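Local structure of UPF0131 protein ykqA (Bacillus subtilis, 2QIK) at residues V155-L160 with T185-L190. The protein is a putative gamma-glutamylcyclotransferase, probably releasing 5-oxoproline from gamma-glutamyl compounds, though its substrate is not established. Numbering follows the deposited sequence. Where two conformers were deposited one is given.
Sequences VGRAVL and TTEGVL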
ATOM      1  N   VAL A 155      11.569 -13.955  -5.438  1.00 10.46           N
ATOM      2  CA  VAL A 155      12.461 -13.903  -4.314  1.00 13.30           C
ATOM      3  C   VAL A 155      11.994 -14.966  -3.321  1.00 14.40           C
ATOM      4  O   VAL A 155      12.849 -15.667  -2.771  1.00 18.69           O
ATOM      5  CB  VAL A 155      12.499 -12.497  -3.682  1.00 13.13           C
ATOM      6  CG1 VAL A 155      13.483 -12.497  -2.425  1.00 18.01           C
ATOM      7  CG2 VAL A 155      12.936 -11.492  -4.753  1.00 14.97           C
ATOM      8  N   GLY A 156      10.688 -15.160  -3.205  1.00 16.00           N
ATOM      9  CA  GLY A 156      10.078 -16.217  -2.413  1.00 18.20           C
ATOM     10  C   GLY A 156       9.209 -15.659  -1.315  1.00 15.24           C
ATOM     11  O   GLY A 156       8.736 -14.532  -1.347  1.00 14.45           O
ATOM     12  N   ARG A 157       8.970 -16.539  -0.363  1.00 14.46           N
ATOM     13  CA  ARG A 157       8.089 -16.255   0.743  0.50 14.67           C
ATOM     14  C   ARG A 157       8.554 -15.040   1.456  1.00 12.45           C
ATOM     15  O   ARG A 157       9.738 -14.865   1.766  1.00 14.65           O
ATOM     16  CB  ARG A 157       8.136 -17.409   1.735  0.50 15.49           C
ATOM     17  CG  ARG A 157       7.117 -17.349   2.801  0.50 16.72           C
ATOM     18  CD  ARG A 157       7.276 -18.445   3.814  0.50 17.33           C
ATOM     19  NE  ARG A 157       7.254 -19.737   3.170  0.50 19.08           N
ATOM     20  CZ  ARG A 157       7.495 -20.892   3.782  0.50 20.43           C
ATOM     21  NH1 ARG A 157       7.417 -22.008   3.094  0.50 23.00           N
ATOM     22  NH2 ARG A 157       7.783 -20.939   5.060  0.50 20.98           N
ATOM     23  N   ALA A 158       7.616 -14.171   1.784  1.00 12.17           N
ATOM     24  CA  ALA A 158       7.914 -12.998   2.461  1.00 14.39           C
ATOM     25  C   ALA A 158       6.870 -12.779   3.546  1.00 13.52           C
ATOM     26  O   ALA A 158       5.677 -13.044   3.390  1.00 14.72           O
ATOM     27  CB  ALA A 158       7.939 -11.823   1.423  1.00 14.75           C
ATOM     28  N   VAL A 159       7.348 -12.272   4.649  1.00 14.63           N
ATOM     29  CA  VAL A 159       6.542 -12.029   5.808  1.00 14.98           C
ATOM     30  C   VAL A 159       6.308 -10.514   5.898  1.00 14.69           C
ATOM     31  O   VAL A 159       7.260  -9.717   5.743  1.00 14.74           O
ATOM     32  CB  VAL A 159       7.207 -12.566   7.046  1.00 16.85           C
ATOM     33  CG1 VAL A 159       6.470 -12.171   8.282  1.00 18.37           C
ATOM     34  CG2 VAL A 159       7.330 -14.092   7.038  1.00 18.41           C
ATOM     35  N   LEU A 160       5.053 -10.139   6.227  1.00 13.29           N
ATOM     36  CA  LEU A 160       4.671  -8.733   6.398  1.00 13.07           C
ATOM     37  C   LEU A 160       4.025  -8.563   7.759  1.00 12.53           C
ATOM     38  O   LEU A 160       2.895  -9.001   7.988  1.00 13.23           O
ATOM     39  CB  LEU A 160       3.725  -8.278   5.274  1.00 12.17           C
ATOM     40  CG  LEU A 160       3.244  -6.829   5.407  1.00 11.91           C
ATOM     41  CD1 LEU A 160       4.338  -5.758   5.457  1.00 13.58           C
ATOM     42  CD2 LEU A 160       2.352  -6.496   4.242  1.00 12.45           C
ATOM     43  N   THR A 185      -0.443 -10.276  11.259  1.00 14.71           N
ATOM     44  CA  THR A 185       0.758 -10.662  10.473  0.50 13.95           C
ATOM     45  C   THR A 185       0.296 -11.498   9.325  1.00 14.10           C
ATOM     46  O   THR A 185      -0.679 -12.235   9.443  1.00 16.25           O
ATOM     47  CB  THR A 185       1.783 -11.440  11.365  0.50 15.66           C
ATOM     48  OG1 THR A 185       3.018 -11.487  10.673  0.50 14.85           O
ATOM     49  CG2 THR A 185       1.479 -12.931  11.460  0.50 17.22           C
ATOM     50  N   THR A 186       0.935 -11.349   8.190  1.00 11.70           N
ATOM     51  CA  THR A 186       0.603 -12.118   7.036  1.00 11.06           C
ATOM     52  C   THR A 186       1.802 -12.526   6.201  1.00 10.81           C
ATOM     53  O   THR A 186       2.934 -12.155   6.548  1.00 13.10           O
ATOM     54  CB  THR A 186      -0.466 -11.353   6.257  1.00 11.44           C
ATOM     55  OG1 THR A 186      -1.155 -12.292   5.398  1.00 11.53           O
ATOM     56  CG2 THR A 186       0.080 -10.195   5.422  1.00 11.24           C
ATOM     57  N   GLU A 187       1.562 -13.315   5.143  1.00 10.02           N
ATOM     58  CA  GLU A 187       2.590 -13.786   4.252  1.00 11.01           C
ATOM     59  C   GLU A 187       2.142 -13.581   2.824  1.00  9.23           C
ATOM     60  O   GLU A 187       0.947 -13.562   2.520  1.00  9.67           O
ATOM     61  CB  GLU A 187       2.921 -15.310   4.475  1.00 12.04           C
ATOM     62  CG  GLU A 187       3.350 -15.681   5.874  1.00 13.06           C
ATOM     63  CD  GLU A 187       3.902 -17.097   5.957  1.00 12.88           C
ATOM     64  OE1 GLU A 187       4.075 -17.774   4.921  1.00 13.62           O
ATOM     65  OE2 GLU A 187       4.128 -17.518   7.121  1.00 15.60           O
ATOM     66  N   GLY A 188       3.147 -13.495   1.960  1.00  9.47           N
ATOM     67  CA  GLY A 188       2.911 -13.493   0.518  1.00  9.55           C
ATOM     68  C   GLY A 188       4.167 -13.886  -0.198  1.00  9.45           C
ATOM     69  O   GLY A 188       5.134 -14.328   0.424  1.00 10.85           O
ATOM     70  N   VAL A 189       4.169 -13.707  -1.490  1.00 10.32           N
ATOM     71  CA  VAL A 189       5.315 -14.042  -2.381  1.00 11.07           C
ATOM     72  C   VAL A 189       5.841 -12.683  -2.894  1.00 10.32           C
ATOM     73  O   VAL A 189       5.087 -11.875  -3.407  1.00  9.79           O
ATOM     74  CB  VAL A 189       4.834 -14.915  -3.623  1.00 14.06           C
ATOM     75  CG1 VAL A 189       5.981 -15.316  -4.528  1.00 18.32           C
ATOM     76  CG2 VAL A 189       4.013 -16.123  -3.196  1.00 19.09           C
ATOM     77  N   LEU A 190       7.140 -12.499  -2.807  1.00  8.91           N
ATOM     78  CA  LEU A 190       7.806 -11.350  -3.383  1.00  8.24           C
ATOM     79  C   LEU A 190       8.429 -11.767  -4.675  1.00  8.37           C
ATOM     80  O   LEU A 190       9.219 -12.722  -4.743  1.00  9.42           O
ATOM     81  CB  LEU A 190       8.873 -10.804  -2.419  1.00  9.61           C
ATOM     82  CG  LEU A 190       9.506  -9.508  -2.836  1.00  9.14           C
ATOM     83  CD1 LEU A 190       8.468  -8.391  -2.760  1.00 10.06           C
ATOM     84  CD2 LEU A 190      10.716  -9.173  -2.012  1.00 11.36           C
TER
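Arg157 and Glu187, on neighbouring antiparallel strands, lie alongside each other with their chains heading in one direction, Glu187 OE1 resting 3.5 Å from Arg157 CD. The guanidinium and carboxylate planes are only 18° apart, yet OE1 is displaced from the guanidinium plane and none of its N-H groups is directed at it. With Arg157 NE 4.1 Å from Glu187 OE1, the two charges probably attract without a salt bridge. Both polar ends are held where helix 245-258 ends: Arg157 NE donates to Tyr258 O, and Glu187 OE2 is hydrogen-bonded to Ser260 OG in the loop that follows. On the other face, Leu190 CB packs 4.1 Å from Ala158 CB. The leucine CG is anti to the backbone N (chi1 -173°), and its CD2 reaches Val155 CB. Opposite Leu190, the partner strand forms a classic beta bulge, in which Val155 N (2.7 Å) and Gly156 N (3.2 Å) both donate to Leu190 O, the latter bond being the straighter. Beyond it, paired backbone bonds link Ala158 with Gly188 and Leu160 with Thr186. In this antiparallel sheet of the AIG2-like region, strand 185-193 lies between 154-161 and 128-132, whose Phe131 touches Ala158 and Leu190; strand 212-221 bonds Val159 through the Glu220 backbone and packs Val219 and Ala221 against Ala158.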